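PDB 3MEB: aspartate aminotransferase from Giardia lamblia, which probably catalyses the reversible, pyridoxal-phosphate-dependent transfer of the amino group of L-aspartate to 2-oxoglutarate, giving oxaloacetate and L-glutamate. Local coordinates for residues Gln124-Thr129 / Met324-Gly329; Phe279-Glu284 / Tyr331-Ile336; Glu101-Leu106 / Gln273-Asn278; Glu268-Gln273 / Gly287-Val292. One frame throughout, in Å; residues are numbered along the deposited sequence.

Overall arrangement
Four contacts close loops of very different length around one cofactor site. From the N terminus, helix 97-108 comes first; interaction 3 joins it to strand 269-274 and the turn beyond, spanning 166 residues. Strand 120-125 and the phosphate-binding turn then open interaction 1, whose partner lies at the start of helix 327-337. The short hairpin of interaction 4 (268-273 with 287-292) is nested inside the loop of interaction 1. Its connecting loop carries 279-284, which interaction 2 fastens to helix 327-337. Interactions 1 and 3 cross, interaction 4 crosses both 2 and 3, and 1 crosses 2, while 3 closes before 2 opens. Sheet, helices and cofactor loop thus become interlocked.

Interaction 1 (Gln124-Thr129 / Met324-Gly329); sequences QSLSGT and MSAIHG. With SO4 (sulfate ion), chain E.
Q124 and S125 run off strand 120-125 into the phosphate-binding turn of the class I aminotransferase fold, and there they meet S325 and A326, which lead into helix 327-337. The Q124 side chain does most of the reaching. With CG anti to the backbone N (chi1 -172°) and the chain extended beyond it, the amide passes alongside S325, where Q124 NE2 lies 3.6 Å from S325 CB, and ends at the carbonyl of A326. That hydrogen bond, Q124 NE2 to A326 O, is 3.0 Å long but strongly bent (122°), hence weak.

Water adds two further links. One molecule accepts from Q124 NE2 and A326 N and donates to S125 O at 3.0 Å; a second lies between S325 OG (2.7 Å) and Q124 O. The S325 hydroxyl, its OG packed 3.6 Å from S125 CA, has its main protein partner in W322 NE1. Past L126, centre of an inverse gamma turn, the backbone amide of T129 donates to sulfate O4 (3.0 Å, 156°). G128, T129, S274, S276 and R285 line the cofactor pocket and hold this ion, consistent with its marking the phosphate cup.

S125 pairs with G287 of strand 287-292, helix 127-142 continues from the turn, and the second subunit also reaches the contact, its own L126 packing against L126.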
loop_
_atom_site.group_PDB
_atom_site.type_symbol
_atom_site.label_atom_id
_atom_site.label_comp_id
_atom_site.label_asym_id
_atom_site.label_seq_id
_atom_site.Cartn_x
_atom_site.Cartn_y
_atom_site.Cartn_z
ATOM N N GLN A 124 11.007 -0.071 -3.582
ATOM C CA GLN A 124 10.088 -0.861 -2.805
ATOM C C GLN A 124 8.667 -0.566 -3.196
ATOM O O GLN A 124 8.303 0.591 -3.479
ATOM C CB GLN A 124 10.229 -0.571 -1.303
ATOM C CG GLN A 124 9.432 -1.513 -0.435
ATOM C CD GLN A 124 9.747 -1.344 1.036
ATOM O OE1 GLN A 124 10.855 -0.936 1.388
ATOM N NE2 GLN A 124 8.758 -1.566 1.889
ATOM N N SER A 125 7.864 -1.613 -3.220
ATOM C CA SER A 125 6.444 -1.432 -3.442
ATOM C C SER A 125 5.637 -2.407 -2.627
ATOM O O SER A 125 6.197 -3.162 -1.859
ATOM C CB SER A 125 6.096 -1.495 -4.929
ATOM O OG SER A 125 4.779 -1.059 -5.117
ATOM N N LEU A 126 4.310 -2.345 -2.747
ATOM C CA LEU A 126 3.435 -3.155 -1.924
ATOM C C LEU A 126 3.270 -4.564 -2.520
ATOM O O LEU A 126 2.271 -4.882 -3.181
ATOM C CB LEU A 126 2.086 -2.470 -1.766
ATOM C CG LEU A 126 2.134 -1.276 -0.828
ATOM C CD1 LEU A 126 0.860 -0.534 -1.063
ATOM C CD2 LEU A 126 2.265 -1.647 0.652
ATOM N N SER A 127 4.290 -5.380 -2.277
ATOM C CA SER A 127 4.401 -6.732 -2.806
ATOM C C SER A 127 4.225 -6.777 -4.317
ATOM O O SER A 127 4.398 -5.762 -5.018
ATOM C CB SER A 127 3.408 -7.656 -2.069
ATOM O OG SER A 127 3.783 -9.016 -2.178
ATOM N N GLY A 128 3.860 -7.947 -4.820
ATOM C CA GLY A 128 3.709 -8.135 -6.244
ATOM C C GLY A 128 2.698 -7.206 -6.879
ATOM O O GLY A 128 2.947 -6.626 -7.942
ATOM N N THR A 129 1.520 -7.161 -6.273
ATOM C CA THR A 129 0.411 -6.400 -6.833
ATOM C C THR A 129 0.770 -4.936 -6.934
ATOM O O THR A 129 0.492 -4.302 -7.969
ATOM C CB THR A 129 -0.929 -6.622 -6.053
ATOM O OG1 THR A 129 -1.260 -8.026 -6.051
ATOM C CG2 THR A 129 -2.081 -5.835 -6.708
ATOM N N MET A 324 4.561 6.255 1.124
ATOM C CA MET A 324 5.712 5.363 0.938
ATOM C C MET A 324 5.325 3.995 1.496
ATOM O O MET A 324 4.199 3.834 2.026
ATOM C CB MET A 324 6.997 5.937 1.528
ATOM C CG MET A 324 7.118 5.801 2.994
ATOM S SD MET A 324 5.848 6.634 3.920
ATOM C CE MET A 324 6.401 8.372 3.761
ATOM N N SER A 325 6.219 3.023 1.366
ATOM C CA SER A 325 5.831 1.625 1.469
ATOM C C SER A 325 6.034 1.123 2.913
ATOM O O SER A 325 6.434 1.902 3.798
ATOM C CB SER A 325 6.531 0.810 0.365
ATOM O OG SER A 325 6.019 1.170 -0.943
ATOM N N ALA A 326 5.665 -0.119 3.177
ATOM C CA ALA A 326 5.498 -0.595 4.538
ATOM C C ALA A 326 6.760 -1.256 5.104
ATOM O O ALA A 326 7.345 -2.133 4.487
ATOM C CB ALA A 326 4.317 -1.555 4.627
ATOM N N ILE A 327 7.144 -0.863 6.303
ATOM C CA ILE A 327 8.472 -1.184 6.827
ATOM C C ILE A 327 8.672 -2.621 7.322
ATOM O O ILE A 327 9.760 -3.148 7.236
ATOM C CB ILE A 327 8.875 -0.225 7.935
ATOM C CG1 ILE A 327 7.947 -0.311 9.170
ATOM C CG2 ILE A 327 8.913 1.231 7.405
ATOM C CD1 ILE A 327 8.227 0.788 10.254
ATOM N N HIS A 328 7.635 -3.258 7.835
ATOM C CA HIS A 328 7.855 -4.474 8.626
ATOM C C HIS A 328 8.386 -5.626 7.804
ATOM O O HIS A 328 9.368 -6.299 8.200
ATOM C CB HIS A 328 6.613 -4.914 9.394
ATOM C CG HIS A 328 6.949 -5.850 10.523
ATOM N ND1 HIS A 328 7.542 -5.409 11.674
ATOM C CD2 HIS A 328 6.848 -7.190 10.641
ATOM C CE1 HIS A 328 7.779 -6.434 12.473
ATOM N NE2 HIS A 328 7.375 -7.534 11.868
ATOM N N GLY A 329 7.789 -5.839 6.627
ATOM C CA GLY A 329 8.296 -6.870 5.734
ATOM C C GLY A 329 9.681 -6.558 5.207
ATOM O O GLY A 329 10.479 -7.481 4.949
HETATM S S SO4 E . 1.081 -10.328 -3.861
HETATM O O1 SO4 E . 2.375 -10.449 -4.491
HETATM O O2 SO4 E . 0.232 -11.333 -4.455
HETATM O O3 SO4 E . 1.171 -10.627 -2.434
HETATM O O4 SO4 E . 0.501 -9.028 -4.136
HETATM O O HOH W 1 5.963 -2.629 1.090
HETATM O O HOH W 2 8.145 2.660 -1.840
#

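Interaction 2 (Phe279-Glu284 / Tyr331-Ile336); sequences FGLYGE and YIVQVI
F279 lies against V333 and I336 of helix 327-337, and its ring, followed outward, maps much of the contact. From CB, directed at the helix, CG stands beside the backbone N (chi1 -74°), which turns one ring face to V333 and an edge to I336. F279 CD2 is 3.8 Å from I336 CD1, a methyl lying at the ring edge and in its plane; F279 CE2 touches the same methyl and, at 4.0 Å, I336 CG2. At the tip, F279 CZ meets V333 CG1 at 4.0 Å. The other V333 methyl, CG2, sits squarely over one face, 4.1 Å from the F279 ring centroid and 1° off the normal, a well-centred CH-pi contact. One aromatic group is therefore gripped in two ways, flat and edgewise, by residues three apart on a single helix.

L281 prolongs the apolar seam. L281 CD1 packs 3.8 Å from V333 CG2, while L281 CD2 faces I332 CD1 at 4.0 Å. E284 only grazes I332 with its carboxylate, whose main partner is a salt bridge to K88 of the second subunit.

F279 also stacks on F346 and meets F275 nearly at a right angle. The arrangement is that of the loop following the cofactor lysine in class I aminotransferases: K277, S276 and R285 flank this segment in sequence, and helix 327-337 backs it.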
loop_
_atom_site.group_PDB
_atom_site.type_symbol
_atom_site.label_atom_id
_atom_site.label_comp_id
_atom_site.label_asym_id
_atom_site.label_seq_id
_atom_site.Cartn_x
_atom_site.Cartn_y
_atom_site.Cartn_z
ATOM N N PHE A 279 9.164 -15.841 1.045
ATOM C CA PHE A 279 9.417 -15.572 2.464
ATOM C C PHE A 279 8.221 -15.871 3.347
ATOM O O PHE A 279 8.331 -15.744 4.556
ATOM C CB PHE A 279 9.850 -14.125 2.723
ATOM C CG PHE A 279 11.261 -13.814 2.294
ATOM C CD1 PHE A 279 11.547 -13.503 0.963
ATOM C CD2 PHE A 279 12.291 -13.806 3.207
ATOM C CE1 PHE A 279 12.849 -13.198 0.573
ATOM C CE2 PHE A 279 13.594 -13.504 2.831
ATOM C CZ PHE A 279 13.880 -13.182 1.529
ATOM N N GLY A 280 7.082 -16.221 2.758
ATOM C CA GLY A 280 5.845 -16.424 3.529
ATOM C C GLY A 280 5.338 -15.131 4.208
ATOM O O GLY A 280 4.737 -15.177 5.294
ATOM N N LEU A 281 5.551 -13.980 3.555
ATOM C CA LEU A 281 5.190 -12.694 4.153
ATOM C C LEU A 281 3.921 -12.115 3.521
ATOM O O LEU A 281 3.752 -10.903 3.493
ATOM C CB LEU A 281 6.359 -11.691 4.082
ATOM C CG LEU A 281 7.656 -12.192 4.724
ATOM C CD1 LEU A 281 8.777 -11.204 4.463
ATOM C CD2 LEU A 281 7.484 -12.418 6.212
ATOM N N TYR A 282 3.061 -13.005 3.014
ATOM C CA TYR A 282 1.760 -12.661 2.406
ATOM C C TYR A 282 1.140 -11.342 2.885
ATOM O O TYR A 282 0.992 -10.381 2.108
ATOM C CB TYR A 282 0.746 -13.796 2.660
ATOM C CG TYR A 282 1.264 -15.163 2.239
ATOM C CD1 TYR A 282 1.103 -15.599 0.933
ATOM C CD2 TYR A 282 1.927 -16.000 3.144
ATOM C CE1 TYR A 282 1.578 -16.807 0.528
ATOM C CE2 TYR A 282 2.411 -17.216 2.738
ATOM C CZ TYR A 282 2.233 -17.610 1.413
ATOM O OH TYR A 282 2.716 -18.805 0.976
ATOM N N GLY A 283 0.748 -11.319 4.152
ATOM C CA GLY A 283 0.107 -10.138 4.747
ATOM C C GLY A 283 0.933 -8.886 5.062
ATOM O O GLY A 283 0.346 -7.826 5.213
ATOM N N GLU A 284 2.269 -8.995 5.157
ATOM C CA GLU A 284 3.132 -7.825 5.359
ATOM C C GLU A 284 3.153 -6.881 4.147
ATOM O O GLU A 284 3.494 -5.707 4.295
ATOM C CB GLU A 284 4.585 -8.211 5.675
ATOM C CG GLU A 284 4.733 -9.179 6.850
ATOM C CD GLU A 284 4.454 -8.577 8.193
ATOM O OE1 GLU A 284 4.162 -7.380 8.286
ATOM O OE2 GLU A 284 4.568 -9.313 9.194
ATOM N N TYR A 331 12.098 -4.890 6.738
ATOM C CA TYR A 331 12.987 -5.276 7.852
ATOM C C TYR A 331 13.253 -6.787 7.871
ATOM O O TYR A 331 14.420 -7.249 7.932
ATOM C CB TYR A 331 12.357 -4.827 9.178
ATOM C CG TYR A 331 12.449 -3.343 9.567
ATOM C CD1 TYR A 331 13.483 -2.523 9.130
ATOM C CD2 TYR A 331 11.530 -2.798 10.480
ATOM C CE1 TYR A 331 13.574 -1.171 9.553
ATOM C CE2 TYR A 331 11.610 -1.490 10.898
ATOM C CZ TYR A 331 12.620 -0.665 10.439
ATOM O OH TYR A 331 12.668 0.637 10.909
ATOM N N ILE A 332 12.199 -7.591 7.734
ATOM C CA ILE A 332 12.408 -9.049 7.765
ATOM C C ILE A 332 13.344 -9.489 6.629
ATOM O O ILE A 332 14.320 -10.196 6.866
ATOM C CB ILE A 332 11.066 -9.824 7.759
ATOM C CG1 ILE A 332 10.286 -9.474 9.061
ATOM C CG2 ILE A 332 11.264 -11.371 7.622
ATOM C CD1 ILE A 332 8.838 -9.983 9.041
ATOM N N VAL A 333 13.037 -9.066 5.400
ATOM C CA VAL A 333 13.814 -9.468 4.240
ATOM C C VAL A 333 15.281 -9.050 4.329
ATOM O O VAL A 333 16.191 -9.859 4.062
ATOM C CB VAL A 333 13.173 -8.937 2.939
ATOM C CG1 VAL A 333 14.066 -9.204 1.720
ATOM C CG2 VAL A 333 11.800 -9.528 2.772
ATOM N N GLN A 334 15.530 -7.803 4.714
ATOM C CA GLN A 334 16.879 -7.300 4.760
ATOM C C GLN A 334 17.686 -7.980 5.875
ATOM O O GLN A 334 18.868 -8.282 5.699
ATOM C CB GLN A 334 16.873 -5.763 4.889
ATOM C CG GLN A 334 16.671 -5.180 6.267
ATOM C CD GLN A 334 16.571 -3.670 6.186
ATOM O OE1 GLN A 334 16.043 -3.134 5.200
ATOM N NE2 GLN A 334 17.102 -2.971 7.193
ATOM N N VAL A 335 17.039 -8.222 7.011
ATOM C CA VAL A 335 17.719 -8.893 8.134
ATOM C C VAL A 335 18.157 -10.341 7.752
ATOM O O VAL A 335 19.258 -10.804 8.114
ATOM C CB VAL A 335 16.841 -8.873 9.404
ATOM C CG1 VAL A 335 17.350 -9.926 10.479
ATOM C CG2 VAL A 335 16.793 -7.424 9.996
ATOM N N ILE A 336 17.292 -11.051 7.057
ATOM C CA ILE A 336 17.590 -12.389 6.571
ATOM C C ILE A 336 18.743 -12.339 5.552
ATOM O O ILE A 336 19.762 -13.033 5.705
ATOM C CB ILE A 336 16.332 -13.074 5.951
ATOM C CG1 ILE A 336 15.327 -13.421 7.066
ATOM C CG2 ILE A 336 16.738 -14.359 5.194
ATOM C CD1 ILE A 336 13.927 -13.873 6.628
#

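Interaction 3 (Glu101-Leu106 / Gln273-Asn278); sequences EAAQFL and QSFSKN. With EDO (1,2-ethanediol), chain H; SO4 (sulfate ion), chain E; SO4 (sulfate ion), chain C.
A103 and L106 of helix 97-108 face Q273 and F275, which stand at the end of strand 269-274 and just beyond it. Across the two segments a single hydrogen bond forms: Q273 NE2 donates to the backbone oxygen A103 O at 3.3 Å, a weak but fairly straight bond (152°). A chi1 of 175° sends the fully extended Q273 chain straight out to the helix, amide foremost. Q273 OE1 lies 3.4 Å from A103 CB and takes its strong bond from H290 NE2; together the two bonds would tend to hold the amide in this rotation.

The apolar part belongs to the F275 ring. A103 CB approaches its edge, close to the ring plane, 3.9 Å from F275 CZ, and L106 CD1 comes in at a slant to F275 CE1 at 3.8 Å. The side chain of V333 touches F275 as well.

The remaining interactions are polar. S274 OG accepts from S276 N at 3.0 Å, an ST turn, and also lies beside a sulfate shared with S127, T129 and R285. K277 NZ donates to O3 of a second, separate sulfate at 3.1 Å; this ion is held by R419, W155 and N213 too. The arrangement belongs to the cofactor site of the fold: helix 97-108 packs on Q273 and F275, beside the cofactor-binding residues S274, S276 and K277.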
loop_
_atom_site.group_PDB
_atom_site.type_symbol
_atom_site.label_atom_id
_atom_site.label_comp_id
_atom_site.label_asym_id
_atom_site.label_seq_id
_atom_site.Cartn_x
_atom_site.Cartn_y
_atom_site.Cartn_z
ATOM N N GLU A 101 19.065 -3.450 -1.664
ATOM C CA GLU A 101 20.213 -4.296 -1.952
ATOM C C GLU A 101 19.833 -5.773 -1.830
ATOM O O GLU A 101 20.224 -6.562 -2.678
ATOM C CB GLU A 101 21.392 -4.006 -1.029
ATOM C CG GLU A 101 22.600 -4.869 -1.388
ATOM C CD GLU A 101 23.805 -4.686 -0.484
ATOM O OE1 GLU A 101 23.801 -3.792 0.424
ATOM O OE2 GLU A 101 24.744 -5.479 -0.717
ATOM N N ALA A 102 19.089 -6.140 -0.778
ATOM C CA ALA A 102 18.655 -7.531 -0.588
ATOM C C ALA A 102 17.830 -7.962 -1.825
ATOM O O ALA A 102 18.063 -9.026 -2.413
ATOM C CB ALA A 102 17.783 -7.657 0.724
ATOM N N ALA A 103 16.899 -7.109 -2.231
ATOM C CA ALA A 103 15.995 -7.440 -3.357
ATOM C C ALA A 103 16.744 -7.608 -4.670
ATOM O O ALA A 103 16.533 -8.563 -5.388
ATOM C CB ALA A 103 14.865 -6.416 -3.470
ATOM N N GLN A 104 17.645 -6.695 -4.971
ATOM C CA GLN A 104 18.508 -6.851 -6.143
ATOM C C GLN A 104 19.367 -8.109 -6.105
ATOM O O GLN A 104 19.468 -8.808 -7.101
ATOM C CB GLN A 104 19.433 -5.674 -6.281
ATOM C CG GLN A 104 18.725 -4.382 -6.646
ATOM C CD GLN A 104 19.663 -3.205 -6.648
ATOM O OE1 GLN A 104 20.783 -3.315 -6.182
ATOM N NE2 GLN A 104 19.209 -2.069 -7.175
ATOM N N PHE A 105 20.003 -8.372 -4.965
ATOM C CA PHE A 105 20.769 -9.604 -4.798
ATOM C C PHE A 105 19.964 -10.827 -5.172
ATOM O O PHE A 105 20.457 -11.664 -5.902
ATOM C CB PHE A 105 21.360 -9.699 -3.367
ATOM C CG PHE A 105 21.806 -11.057 -2.974
ATOM C CD1 PHE A 105 23.080 -11.486 -3.264
ATOM C CD2 PHE A 105 20.963 -11.908 -2.315
ATOM C CE1 PHE A 105 23.516 -12.765 -2.904
ATOM C CE2 PHE A 105 21.395 -13.188 -1.937
ATOM C CZ PHE A 105 22.657 -13.607 -2.243
ATOM N N LEU A 106 18.739 -10.957 -4.675
ATOM C CA LEU A 106 17.967 -12.162 -4.877
ATOM C C LEU A 106 17.567 -12.322 -6.329
ATOM O O LEU A 106 17.640 -13.410 -6.872
ATOM C CB LEU A 106 16.697 -12.159 -4.004
ATOM C CG LEU A 106 16.887 -12.412 -2.495
ATOM C CD1 LEU A 106 15.585 -12.226 -1.784
ATOM C CD2 LEU A 106 17.421 -13.815 -2.268
ATOM N N GLN A 273 8.596 -7.892 -8.143
ATOM C CA GLN A 273 9.174 -8.971 -7.314
ATOM C C GLN A 273 8.435 -9.090 -5.988
ATOM O O GLN A 273 8.462 -8.149 -5.195
ATOM C CB GLN A 273 10.657 -8.677 -7.104
ATOM C CG GLN A 273 11.386 -9.662 -6.138
ATOM C CD GLN A 273 12.813 -9.239 -5.839
ATOM O OE1 GLN A 273 13.146 -8.050 -5.886
ATOM N NE2 GLN A 273 13.649 -10.198 -5.490
ATOM N N SER A 274 7.745 -10.202 -5.765
ATOM C CA SER A 274 6.965 -10.444 -4.521
ATOM C C SER A 274 7.713 -11.342 -3.546
ATOM O O SER A 274 8.351 -12.322 -3.964
ATOM C CB SER A 274 5.619 -11.100 -4.880
ATOM O OG SER A 274 4.996 -11.757 -3.764
ATOM N N PHE A 275 7.658 -10.991 -2.267
ATOM C CA PHE A 275 8.151 -11.851 -1.180
ATOM C C PHE A 275 6.989 -12.468 -0.359
ATOM O O PHE A 275 7.187 -13.017 0.726
ATOM C CB PHE A 275 9.111 -11.058 -0.291
ATOM C CG PHE A 275 10.300 -10.465 -1.038
ATOM C CD1 PHE A 275 11.101 -11.274 -1.816
ATOM C CD2 PHE A 275 10.591 -9.095 -0.980
ATOM C CE1 PHE A 275 12.213 -10.735 -2.537
ATOM C CE2 PHE A 275 11.674 -8.542 -1.689
ATOM C CZ PHE A 275 12.499 -9.381 -2.459
ATOM N N SER A 276 5.792 -12.481 -0.930
ATOM C CA SER A 276 4.634 -13.092 -0.258
ATOM C C SER A 276 4.778 -14.611 -0.085
ATOM O O SER A 276 4.410 -15.174 0.972
ATOM C CB SER A 276 3.354 -12.840 -1.040
ATOM O OG SER A 276 2.945 -11.492 -0.928
ATOM N N LYS A 277 5.279 -15.279 -1.114
ATOM C CA LYS A 277 5.275 -16.730 -1.107
ATOM C C LYS A 277 6.618 -17.297 -0.672
ATOM O O LYS A 277 6.670 -18.155 0.199
ATOM C CB LYS A 277 4.877 -17.273 -2.470
ATOM C CG LYS A 277 3.400 -17.006 -2.816
ATOM C CD LYS A 277 3.263 -15.894 -3.768
ATOM C CE LYS A 277 1.898 -15.948 -4.456
ATOM N NZ LYS A 277 0.716 -15.893 -3.549
ATOM N N ASN A 278 7.713 -16.835 -1.278
ATOM C CA ASN A 278 9.004 -17.373 -0.902
ATOM C C ASN A 278 9.423 -17.053 0.548
ATOM O O ASN A 278 9.944 -17.947 1.225
ATOM C CB ASN A 278 10.118 -17.065 -1.924
ATOM C CG ASN A 278 10.241 -15.606 -2.279
ATOM O OD1 ASN A 278 9.826 -14.713 -1.543
ATOM N ND2 ASN A 278 10.813 -15.349 -3.479
HETATM C C1 EDO H . 23.208 -9.066 -0.183
HETATM O O1 EDO H . 24.089 -8.162 -0.870
HETATM C C2 EDO H . 23.977 -10.306 0.212
HETATM O O2 EDO H . 25.361 -10.007 0.039
HETATM S S SO4 E . 1.081 -10.328 -3.861
HETATM O O1 SO4 E . 2.375 -10.449 -4.491
HETATM O O2 SO4 E . 0.232 -11.333 -4.455
HETATM O O3 SO4 E . 1.171 -10.627 -2.434
HETATM O O4 SO4 E . 0.501 -9.028 -4.136
HETATM S S SO4 C . -2.910 -16.548 -5.937
HETATM O O1 SO4 C . -2.920 -16.692 -7.410
HETATM O O2 SO4 C . -3.810 -17.486 -5.280
HETATM O O3 SO4 C . -1.549 -16.720 -5.483
HETATM O O4 SO4 C . -3.327 -15.190 -5.669
#

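Interaction 4 (Glu268-Gln273 / Gly287-Val292); sequences EVLVAQ and GCLHVV
H290 and Q273 meet obliquely, ring and amide planes 51° apart, on one face of an antiparallel strand pair. A chi1 of -49° swings the H290 imidazole toward Q273, and H290 NE2 donates to Q273 OE1 at 2.8 Å in a nearly straight bond. The acceptor lies in the ring plane, yet the donor sits well above the carbonyl plane of the amide. H290 ND1 is engaged with S122 OG, so both ring nitrogens have partners and the ring cannot easily flip. V271 packs its CB 4.0 Å from H290 CD2.

Elsewhere the side chains run alongside one another. V269 and V292, on that same face, point the same way, CG2 to CG2 at 3.8 Å. On the opposite face L270 and V291 lie side by side, L270 CG 3.8 Å from V291 CG2, while L289 CD1 reaches the carbonyl oxygen of V271 at 3.5 Å. Six backbone hydrogen bonds join the hydrogen-bonded pairs V269-V292, V271-H290 and Q273-C288; H290 N to V271 O measures 2.9 Å.

Strand 269-274 has strand 237-242 on its other side, parallel to it, and strand 287-292 has 120-125. Helices 127-142 and 300-319 pack on the L270 and L289 face; helix 97-108 packs on the face with V271 and Q273.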
loop_
_atom_site.group_PDB
_atom_site.type_symbol
_atom_site.label_atom_id
_atom_site.label_comp_id
_atom_site.label_asym_id
_atom_site.label_seq_id
_atom_site.Cartn_x
_atom_site.Cartn_y
_atom_site.Cartn_z
ATOM N N GLU A 268 15.738 -4.632 -22.297
ATOM C CA GLU A 268 15.321 -3.745 -21.213
ATOM C C GLU A 268 14.109 -4.367 -20.520
ATOM O O GLU A 268 13.163 -4.783 -21.180
ATOM C CB GLU A 268 15.036 -2.331 -21.745
ATOM C CG GLU A 268 16.293 -1.735 -22.375
ATOM C CD GLU A 268 16.210 -0.267 -22.610
ATOM O OE1 GLU A 268 15.585 0.130 -23.617
ATOM O OE2 GLU A 268 16.807 0.501 -21.814
ATOM N N VAL A 269 14.188 -4.499 -19.191
ATOM C CA VAL A 269 13.162 -5.207 -18.426
ATOM C C VAL A 269 12.637 -4.417 -17.246
ATOM O O VAL A 269 13.305 -3.507 -16.735
ATOM C CB VAL A 269 13.683 -6.557 -17.909
ATOM C CG1 VAL A 269 14.499 -7.282 -19.001
ATOM C CG2 VAL A 269 14.454 -6.399 -16.600
ATOM N N LEU A 270 11.397 -4.715 -16.857
ATOM C CA LEU A 270 10.927 -4.470 -15.517
ATOM C C LEU A 270 10.719 -5.825 -14.806
ATOM O O LEU A 270 10.476 -6.869 -15.454
ATOM C CB LEU A 270 9.624 -3.660 -15.527
ATOM C CG LEU A 270 9.732 -2.155 -15.885
ATOM C CD1 LEU A 270 9.890 -1.896 -17.336
ATOM C CD2 LEU A 270 8.462 -1.450 -15.413
ATOM N N VAL A 271 10.836 -5.800 -13.486
ATOM C CA VAL A 271 10.550 -6.968 -12.641
ATOM C C VAL A 271 9.691 -6.490 -11.467
ATOM O O VAL A 271 10.095 -5.570 -10.709
ATOM C CB VAL A 271 11.817 -7.627 -12.091
ATOM C CG1 VAL A 271 11.497 -8.821 -11.239
ATOM C CG2 VAL A 271 12.816 -8.037 -13.258
ATOM N N ALA A 272 8.522 -7.110 -11.321
ATOM C CA ALA A 272 7.671 -6.932 -10.152
ATOM C C ALA A 272 7.932 -8.132 -9.252
ATOM O O ALA A 272 7.589 -9.276 -9.598
ATOM C CB ALA A 272 6.241 -6.875 -10.544
ATOM N N GLN A 273 8.596 -7.892 -8.143
ATOM C CA GLN A 273 9.174 -8.971 -7.314
ATOM C C GLN A 273 8.435 -9.090 -5.988
ATOM O O GLN A 273 8.462 -8.149 -5.195
ATOM C CB GLN A 273 10.657 -8.677 -7.104
ATOM C CG GLN A 273 11.386 -9.662 -6.138
ATOM C CD GLN A 273 12.813 -9.239 -5.839
ATOM O OE1 GLN A 273 13.146 -8.050 -5.886
ATOM N NE2 GLN A 273 13.649 -10.198 -5.490
ATOM N N GLY A 287 7.420 -6.204 -1.345
ATOM C CA GLY A 287 7.967 -6.533 -2.647
ATOM C C GLY A 287 8.806 -5.384 -3.164
ATOM O O GLY A 287 9.024 -4.402 -2.459
ATOM N N CYS A 288 9.282 -5.516 -4.404
ATOM C CA CYS A 288 10.137 -4.504 -5.019
ATOM C C CYS A 288 9.904 -4.465 -6.517
ATOM O O CYS A 288 9.734 -5.534 -7.152
ATOM C CB CYS A 288 11.598 -4.820 -4.755
ATOM S SG CYS A 288 12.753 -3.441 -5.009
ATOM N N LEU A 289 9.928 -3.247 -7.051
ATOM C CA LEU A 289 9.855 -2.976 -8.496
ATOM C C LEU A 289 11.254 -2.615 -9.000
ATOM O O LEU A 289 11.950 -1.773 -8.375
ATOM C CB LEU A 289 8.906 -1.840 -8.784
ATOM C CG LEU A 289 8.668 -1.458 -10.245
ATOM C CD1 LEU A 289 8.232 -2.691 -11.097
ATOM C CD2 LEU A 289 7.622 -0.348 -10.282
ATOM N N HIS A 290 11.671 -3.252 -10.086
ATOM C CA HIS A 290 12.948 -2.915 -10.745
ATOM C C HIS A 290 12.722 -2.558 -12.219
ATOM O O HIS A 290 11.911 -3.199 -12.876
ATOM C CB HIS A 290 13.898 -4.067 -10.724
ATOM C CG HIS A 290 14.067 -4.730 -9.388
ATOM N ND1 HIS A 290 14.919 -4.250 -8.416
ATOM C CD2 HIS A 290 13.555 -5.888 -8.904
ATOM C CE1 HIS A 290 14.900 -5.062 -7.373
ATOM N NE2 HIS A 290 14.091 -6.079 -7.644
ATOM N N VAL A 291 13.439 -1.540 -12.689
ATOM C CA VAL A 291 13.550 -1.227 -14.102
ATOM C C VAL A 291 15.045 -1.370 -14.378
ATOM O O VAL A 291 15.896 -0.780 -13.687
ATOM C CB VAL A 291 13.082 0.201 -14.487
ATOM C CG1 VAL A 291 13.116 0.363 -15.978
ATOM C CG2 VAL A 291 11.665 0.519 -13.962
ATOM N N VAL A 292 15.384 -2.233 -15.320
ATOM C CA VAL A 292 16.796 -2.370 -15.756
ATOM C C VAL A 292 16.975 -1.868 -17.205
ATOM O O VAL A 292 16.564 -2.547 -18.165
ATOM C CB VAL A 292 17.257 -3.809 -15.685
ATOM C CG1 VAL A 292 18.784 -3.876 -15.896
ATOM C CG2 VAL A 292 16.842 -4.462 -14.355
#